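Local structure of 462aa long hypothetical selenium-binding protein (Sulfolobus tokodaii, 2ECE) at residues G178-A190 and Y226-R240. The protein is of unknown function but belongs to the selenium-binding protein family of beta-propellers and may therefore bind selenium. Residues are numbered along the deposited sequence; the frame is centred on the assembly and turned at random.
Sequences GKWEIDRGDQYLA and YGNRIHFWDLRKRKR
With Trp-180 turned so that CG lies anti to the backbone N (chi1 169°) and Trp-233 turned so that CG lies anti to its carbonyl carbon (chi1 -49°), the two indoles meet aslant, their planes at 58°. The six-membered ring of Trp-180 brings CZ3 over one face of Trp-233, 3.4 Å from Trp-233 CE3, while Arg-240 CG lies against the opposite face. Glu-181 CG and Arg-184 CB pack about the far end of the same indole, whose NE1 is hydrogen-bonded to Ser-204 OG. One face of Trp-180 is covered, toward its rim, by CB of Arg-238, with CG near NE1; the side chain runs past the ring in the opposite direction. Its chain then bends, bringing the guanidinium back, where Arg-238 NE donates a nearly straight bond to Trp-180 O (2.7 Å) and Arg-238 NH2 a longer one to Lys-179 O (3.3 Å). Ile-182 CG1 lies over one face of this guanidinium. A water joins Trp-180 NE1 to Leu-235 O.

The backbones approach closely here: Arg-238 O accepts from the amides of both Ile-182 and Asp-183, and Arg-240 N donates to Asp-183 O (2.9 Å), so that Asp-183 and Lys-239 form a single beta bridge.

Farther along, Asp-186, Arg-229 and Arg-240 form a salt-bridge network in which Asp-186 OD2 takes three N-H groups. Arg-240 grips it end-on, NH1 nearly along the C-O axis and NH2 from above the carboxylate plane; Arg-229 NH2 reaches Asp-186 OD2 at 2.7 Å on the syn side but well out of that plane. Arg-240 NH1 also donates to His-231 ND1 (2.9 Å), and Gln-187 CG sits over the centre of the imidazole, whose NE2 is hydrogen-bonded to Glu-206. Such concentrated positive charge would probably keep Asp-186 ionised. The arrangement is that of a beta-propeller blade junction: the connection leaving outermost strand 176-179 of one four-stranded antiparallel sheet packs against strands 229-234 and 239-245 of the next.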
loop_
_atom_site.group_PDB
_atom_site.type_symbol
_atom_site.label_atom_id
_atom_site.label_comp_id
_atom_site.label_asym_id
_atom_site.label_seq_id
_atom_site.Cartn_x
_atom_site.Cartn_y
_atom_site.Cartn_z
ATOM N N GLY A 178 -2.119 -5.056 -21.814
ATOM C CA GLY A 178 -3.244 -4.165 -22.038
ATOM C C GLY A 178 -4.174 -4.132 -20.842
ATOM O O GLY A 178 -3.805 -4.582 -19.756
ATOM N N LYS A 179 -5.376 -3.599 -21.045
ATOM C CA LYS A 179 -6.379 -3.511 -19.990
ATOM C C LYS A 179 -6.838 -4.886 -19.541
ATOM O O LYS A 179 -6.981 -5.801 -20.351
ATOM C CB LYS A 179 -7.615 -2.738 -20.469
ATOM C CG LYS A 179 -7.476 -1.234 -20.546
ATOM C CD LYS A 179 -8.858 -0.597 -20.701
ATOM C CE LYS A 179 -8.768 0.906 -20.874
ATOM N NZ LYS A 179 -7.964 1.229 -22.084
ATOM N N TRP A 180 -7.078 -5.029 -18.246
ATOM C CA TRP A 180 -7.558 -6.298 -17.713
ATOM C C TRP A 180 -9.075 -6.403 -17.864
ATOM O O TRP A 180 -9.609 -7.488 -18.094
ATOM C CB TRP A 180 -7.205 -6.419 -16.234
ATOM C CG TRP A 180 -7.883 -7.563 -15.555
ATOM C CD1 TRP A 180 -7.584 -8.890 -15.680
ATOM C CD2 TRP A 180 -9.002 -7.485 -14.666
ATOM N NE1 TRP A 180 -8.446 -9.644 -14.916
ATOM C CE2 TRP A 180 -9.324 -8.805 -14.281
ATOM C CE3 TRP A 180 -9.761 -6.422 -14.149
ATOM C CZ2 TRP A 180 -10.381 -9.097 -13.407
ATOM C CZ3 TRP A 180 -10.812 -6.714 -13.279
ATOM C CH2 TRP A 180 -11.108 -8.040 -12.916
ATOM N N GLU A 181 -9.758 -5.268 -17.739
ATOM C CA GLU A 181 -11.217 -5.227 -17.817
ATOM C C GLU A 181 -11.813 -5.558 -19.177
ATOM O O GLU A 181 -11.392 -5.018 -20.201
ATOM C CB GLU A 181 -11.748 -3.848 -17.403
ATOM C CG GLU A 181 -11.344 -3.358 -16.016
ATOM C CD GLU A 181 -9.944 -2.772 -15.994
ATOM O OE1 GLU A 181 -9.345 -2.621 -17.082
ATOM O OE2 GLU A 181 -9.447 -2.457 -14.894
ATOM N N ILE A 182 -12.807 -6.441 -19.170
ATOM C CA ILE A 182 -13.522 -6.807 -20.387
ATOM C C ILE A 182 -14.889 -6.120 -20.295
ATOM O O ILE A 182 -15.396 -5.587 -21.282
ATOM C CB ILE A 182 -13.700 -8.345 -20.510
ATOM C CG1 ILE A 182 -12.377 -8.991 -20.941
ATOM C CG2 ILE A 182 -14.778 -8.677 -21.545
ATOM C CD1 ILE A 182 -11.911 -8.550 -22.328
ATOM N N ASP A 183 -15.459 -6.115 -19.091
ATOM C CA ASP A 183 -16.760 -5.490 -18.832
ATOM C C ASP A 183 -16.701 -4.825 -17.458
ATOM O O ASP A 183 -16.885 -5.489 -16.441
ATOM C CB ASP A 183 -17.872 -6.547 -18.840
ATOM C CG ASP A 183 -19.250 -5.949 -18.595
ATOM O OD1 ASP A 183 -19.335 -4.775 -18.174
ATOM O OD2 ASP A 183 -20.253 -6.659 -18.815
ATOM N N ARG A 184 -16.473 -3.514 -17.436
ATOM C CA ARG A 184 -16.339 -2.779 -16.175
ATOM C C ARG A 184 -17.630 -2.241 -15.566
ATOM O O ARG A 184 -17.586 -1.585 -14.529
ATOM C CB ARG A 184 -15.366 -1.610 -16.355
ATOM C CG ARG A 184 -15.897 -0.451 -17.201
ATOM C CD ARG A 184 -14.736 0.318 -17.818
ATOM N NE ARG A 184 -13.672 0.470 -16.845
ATOM C CZ ARG A 184 -12.377 0.511 -17.132
ATOM N NH1 ARG A 184 -11.948 0.419 -18.387
ATOM N NH2 ARG A 184 -11.507 0.614 -16.141
ATOM N N GLY A 185 -18.767 -2.505 -16.200
ATOM C CA GLY A 185 -20.014 -1.991 -15.662
ATOM C C GLY A 185 -19.873 -0.488 -15.496
ATOM O O GLY A 185 -19.392 0.183 -16.407
ATOM N N ASP A 186 -20.266 0.053 -14.347
ATOM C CA ASP A 186 -20.138 1.487 -14.153
ATOM C C ASP A 186 -18.941 1.891 -13.299
ATOM O O ASP A 186 -18.897 2.991 -12.751
ATOM C CB ASP A 186 -21.435 2.082 -13.583
ATOM C CG ASP A 186 -21.705 1.676 -12.146
ATOM O OD1 ASP A 186 -22.669 2.227 -11.571
ATOM O OD2 ASP A 186 -20.976 0.824 -11.590
ATOM N N GLN A 187 -17.958 1.004 -13.188
ATOM C CA GLN A 187 -16.751 1.332 -12.432
ATOM C C GLN A 187 -16.015 2.395 -13.247
ATOM O O GLN A 187 -15.867 2.263 -14.465
ATOM C CB GLN A 187 -15.863 0.093 -12.257
ATOM C CG GLN A 187 -14.457 0.405 -11.733
ATOM C CD GLN A 187 -13.460 0.669 -12.854
ATOM O OE1 GLN A 187 -12.618 1.566 -12.762
ATOM N NE2 GLN A 187 -13.546 -0.121 -13.912
ATOM N N TYR A 188 -15.555 3.446 -12.581
ATOM C CA TYR A 188 -14.853 4.528 -13.265
ATOM C C TYR A 188 -13.578 4.904 -12.508
ATOM O O TYR A 188 -12.498 5.015 -13.099
ATOM C CB TYR A 188 -15.802 5.724 -13.398
ATOM C CG TYR A 188 -15.240 6.935 -14.102
ATOM C CD1 TYR A 188 -14.613 7.952 -13.385
ATOM C CD2 TYR A 188 -15.359 7.078 -15.488
ATOM C CE1 TYR A 188 -14.119 9.087 -14.021
ATOM C CE2 TYR A 188 -14.864 8.210 -16.137
ATOM C CZ TYR A 188 -14.249 9.209 -15.396
ATOM O OH TYR A 188 -13.762 10.329 -16.026
ATOM N N LEU A 189 -13.706 5.088 -11.201
ATOM C CA LEU A 189 -12.571 5.425 -10.349
ATOM C C LEU A 189 -11.783 4.162 -9.985
ATOM O O LEU A 189 -12.279 3.045 -10.131
ATOM C CB LEU A 189 -13.070 6.100 -9.071
ATOM C CG LEU A 189 -12.990 7.625 -8.908
ATOM C CD1 LEU A 189 -12.994 8.347 -10.244
ATOM C CD2 LEU A 189 -14.150 8.067 -8.027
ATOM N N ALA A 190 -10.556 4.344 -9.505
ATOM C CA ALA A 190 -9.711 3.217 -9.122
ATOM C C ALA A 190 -8.693 3.673 -8.087
ATOM O O ALA A 190 -8.626 4.860 -7.751
ATOM C CB ALA A 190 -8.969 2.667 -10.358
ATOM N N TYR A 226 -14.343 12.294 -5.399
ATOM C CA TYR A 226 -13.692 11.175 -4.727
ATOM C C TYR A 226 -14.686 10.029 -4.569
ATOM O O TYR A 226 -15.888 10.256 -4.423
ATOM C CB TYR A 226 -13.131 11.635 -3.378
ATOM C CG TYR A 226 -11.862 12.456 -3.519
ATOM C CD1 TYR A 226 -10.606 11.854 -3.430
ATOM C CD2 TYR A 226 -11.918 13.825 -3.790
ATOM C CE1 TYR A 226 -9.434 12.589 -3.611
ATOM C CE2 TYR A 226 -10.751 14.572 -3.973
ATOM C CZ TYR A 226 -9.511 13.944 -3.884
ATOM O OH TYR A 226 -8.358 14.668 -4.076
ATOM N N GLY A 227 -14.195 8.795 -4.605
ATOM C CA GLY A 227 -15.095 7.661 -4.510
ATOM C C GLY A 227 -15.271 7.030 -3.144
ATOM O O GLY A 227 -14.560 7.360 -2.196
ATOM N N ASN A 228 -16.230 6.115 -3.051
ATOM C CA ASN A 228 -16.499 5.418 -1.803
ATOM C C ASN A 228 -17.086 4.033 -2.036
ATOM O O ASN A 228 -17.808 3.508 -1.187
ATOM C CB ASN A 228 -17.445 6.244 -0.920
ATOM C CG ASN A 228 -18.792 6.497 -1.570
ATOM O OD1 ASN A 228 -19.693 7.056 -0.939
ATOM N ND2 ASN A 228 -18.938 6.093 -2.828
ATOM N N ARG A 229 -16.757 3.431 -3.180
ATOM C CA ARG A 229 -17.266 2.110 -3.524
ATOM C C ARG A 229 -16.174 1.052 -3.649
ATOM O O ARG A 229 -15.028 1.362 -3.976
ATOM C CB ARG A 229 -18.003 2.165 -4.866
ATOM C CG ARG A 229 -18.968 3.319 -5.026
ATOM C CD ARG A 229 -19.193 3.614 -6.509
ATOM N NE ARG A 229 -20.033 2.627 -7.174
ATOM C CZ ARG A 229 -20.122 2.494 -8.494
ATOM N NH1 ARG A 229 -19.414 3.282 -9.294
ATOM N NH2 ARG A 229 -20.929 1.582 -9.016
ATOM N N ILE A 230 -16.550 -0.197 -3.381
ATOM C CA ILE A 230 -15.657 -1.336 -3.546
ATOM C C ILE A 230 -16.339 -2.132 -4.659
ATOM O O ILE A 230 -17.563 -2.307 -4.653
ATOM C CB ILE A 230 -15.530 -2.211 -2.268
ATOM C CG1 ILE A 230 -14.812 -3.523 -2.610
ATOM C CG2 ILE A 230 -16.896 -2.499 -1.679
ATOM C CD1 ILE A 230 -14.417 -4.360 -1.386
ATOM N N HIS A 231 -15.558 -2.584 -5.629
ATOM C CA HIS A 231 -16.104 -3.331 -6.752
ATOM C C HIS A 231 -15.688 -4.791 -6.681
ATOM O O HIS A 231 -14.523 -5.098 -6.412
ATOM C CB HIS A 231 -15.603 -2.722 -8.065
ATOM C CG HIS A 231 -15.980 -1.285 -8.246
ATOM N ND1 HIS A 231 -17.141 -0.893 -8.877
ATOM C CD2 HIS A 231 -15.349 -0.144 -7.875
ATOM C CE1 HIS A 231 -17.206 0.428 -8.892
ATOM N NE2 HIS A 231 -16.132 0.906 -8.290
ATOM N N PHE A 232 -16.645 -5.683 -6.917
ATOM C CA PHE A 232 -16.386 -7.119 -6.903
ATOM C C PHE A 232 -16.417 -7.619 -8.337
ATOM O O PHE A 232 -17.381 -7.372 -9.066
ATOM C CB PHE A 232 -17.446 -7.831 -6.063
ATOM C CG PHE A 232 -17.473 -7.373 -4.639
ATOM C CD1 PHE A 232 -16.505 -7.808 -3.744
ATOM C CD2 PHE A 232 -18.410 -6.433 -4.216
ATOM C CE1 PHE A 232 -16.458 -7.307 -2.445
ATOM C CE2 PHE A 232 -18.375 -5.925 -2.919
ATOM C CZ PHE A 232 -17.394 -6.363 -2.033
ATOM N N TRP A 233 -15.362 -8.324 -8.737
ATOM C CA TRP A 233 -15.261 -8.829 -10.099
ATOM C C TRP A 233 -15.054 -10.332 -10.187
ATOM O O TRP A 233 -14.557 -10.963 -9.256
ATOM C CB TRP A 233 -14.072 -8.200 -10.825
ATOM C CG TRP A 233 -13.952 -6.727 -10.756
ATOM C CD1 TRP A 233 -13.732 -5.969 -9.644
ATOM C CD2 TRP A 233 -13.938 -5.829 -11.868
ATOM N NE1 TRP A 233 -13.573 -4.650 -9.996
ATOM C CE2 TRP A 233 -13.696 -4.535 -11.356
ATOM C CE3 TRP A 233 -14.103 -5.993 -13.250
ATOM C CZ2 TRP A 233 -13.617 -3.402 -12.180
ATOM C CZ3 TRP A 233 -14.025 -4.864 -14.071
ATOM C CH2 TRP A 233 -13.783 -3.588 -13.532
ATOM N N ASP A 234 -15.421 -10.880 -11.340
ATOM C CA ASP A 234 -15.218 -12.288 -11.662
ATOM C C ASP A 234 -13.797 -12.226 -12.239
ATOM O O ASP A 234 -13.595 -11.712 -13.338
ATOM C CB ASP A 234 -16.201 -12.721 -12.755
ATOM C CG ASP A 234 -16.053 -14.186 -13.134
ATOM O OD1 ASP A 234 -14.919 -14.706 -13.099
ATOM O OD2 ASP A 234 -17.075 -14.812 -13.485
ATOM N N LEU A 235 -12.817 -12.719 -11.489
ATOM C CA LEU A 235 -11.418 -12.680 -11.914
ATOM C C LEU A 235 -11.192 -13.324 -13.279
ATOM O O LEU A 235 -10.425 -12.826 -14.109
ATOM C CB LEU A 235 -10.546 -13.396 -10.881
ATOM C CG LEU A 235 -9.149 -12.856 -10.544
ATOM C CD1 LEU A 235 -8.251 -14.040 -10.233
ATOM C CD2 LEU A 235 -8.567 -12.036 -11.683
ATOM N N ARG A 236 -11.870 -14.436 -13.506
ATOM C CA ARG A 236 -11.728 -15.167 -14.750
ATOM C C ARG A 236 -12.360 -14.498 -15.965
ATOM O O ARG A 236 -11.715 -14.358 -17.001
ATOM C CB ARG A 236 -12.321 -16.548 -14.587
ATOM C CG ARG A 236 -12.238 -17.349 -15.827
ATOM C CD ARG A 236 -13.087 -18.551 -15.683
ATOM N NE ARG A 236 -12.705 -19.524 -16.675
ATOM C CZ ARG A 236 -13.575 -20.290 -17.304
ATOM N NH1 ARG A 236 -14.871 -20.190 -17.022
ATOM N NH2 ARG A 236 -13.149 -21.100 -18.262
ATOM N N LYS A 237 -13.621 -14.103 -15.842
ATOM C CA LYS A 237 -14.318 -13.463 -16.948
ATOM C C LYS A 237 -13.969 -11.984 -17.081
ATOM O O LYS A 237 -14.405 -11.329 -18.027
ATOM C CB LYS A 237 -15.833 -13.627 -16.795
ATOM C CG LYS A 237 -16.348 -15.062 -16.965
ATOM C CD LYS A 237 -16.081 -15.607 -18.365
ATOM C CE LYS A 237 -17.010 -16.771 -18.707
ATOM N NZ LYS A 237 -18.388 -16.307 -19.052
ATOM N N ARG A 238 -13.191 -11.462 -16.131
ATOM C CA ARG A 238 -12.759 -10.065 -16.171
ATOM C C ARG A 238 -13.961 -9.132 -16.281
ATOM O O ARG A 238 -13.956 -8.169 -17.047
ATOM C CB ARG A 238 -11.805 -9.881 -17.359
ATOM C CG ARG A 238 -10.593 -10.824 -17.269
ATOM C CD ARG A 238 -9.932 -11.082 -18.612
ATOM N NE ARG A 238 -9.314 -9.898 -19.202
ATOM C CZ ARG A 238 -8.777 -9.881 -20.419
ATOM N NH1 ARG A 238 -8.786 -10.983 -21.159
ATOM N NH2 ARG A 238 -8.235 -8.768 -20.901
ATOM N N LYS A 239 -14.972 -9.413 -15.464
ATOM C CA LYS A 239 -16.218 -8.664 -15.469
ATOM C C LYS A 239 -16.612 -8.183 -14.065
ATOM O O LYS A 239 -16.482 -8.916 -13.087
ATOM C CB LYS A 239 -17.300 -9.569 -16.080
ATOM C CG LYS A 239 -18.739 -9.101 -15.977
ATOM C CD LYS A 239 -19.627 -9.867 -16.970
ATOM C CE LYS A 239 -19.520 -11.393 -16.821
ATOM N NZ LYS A 239 -18.726 -12.057 -17.910
ATOM N N ARG A 240 -17.074 -6.940 -13.973
ATOM C CA ARG A 240 -17.494 -6.369 -12.696
ATOM C C ARG A 240 -18.877 -6.952 -12.390
ATOM O O ARG A 240 -19.817 -6.757 -13.157
ATOM C CB ARG A 240 -17.561 -4.840 -12.815
ATOM C CG ARG A 240 -17.336 -4.065 -11.501
ATOM C CD ARG A 240 -18.524 -4.187 -10.561
ATOM N NE ARG A 240 -19.747 -3.700 -11.194
ATOM C CZ ARG A 240 -20.116 -2.421 -11.254
ATOM N NH1 ARG A 240 -19.361 -1.478 -10.710
ATOM N NH2 ARG A 240 -21.247 -2.084 -11.871
HETATM O O HOH W 1 -7.846 -12.380 -14.886
HETATM O O HOH W 2 -20.463 -5.564 -15.538
#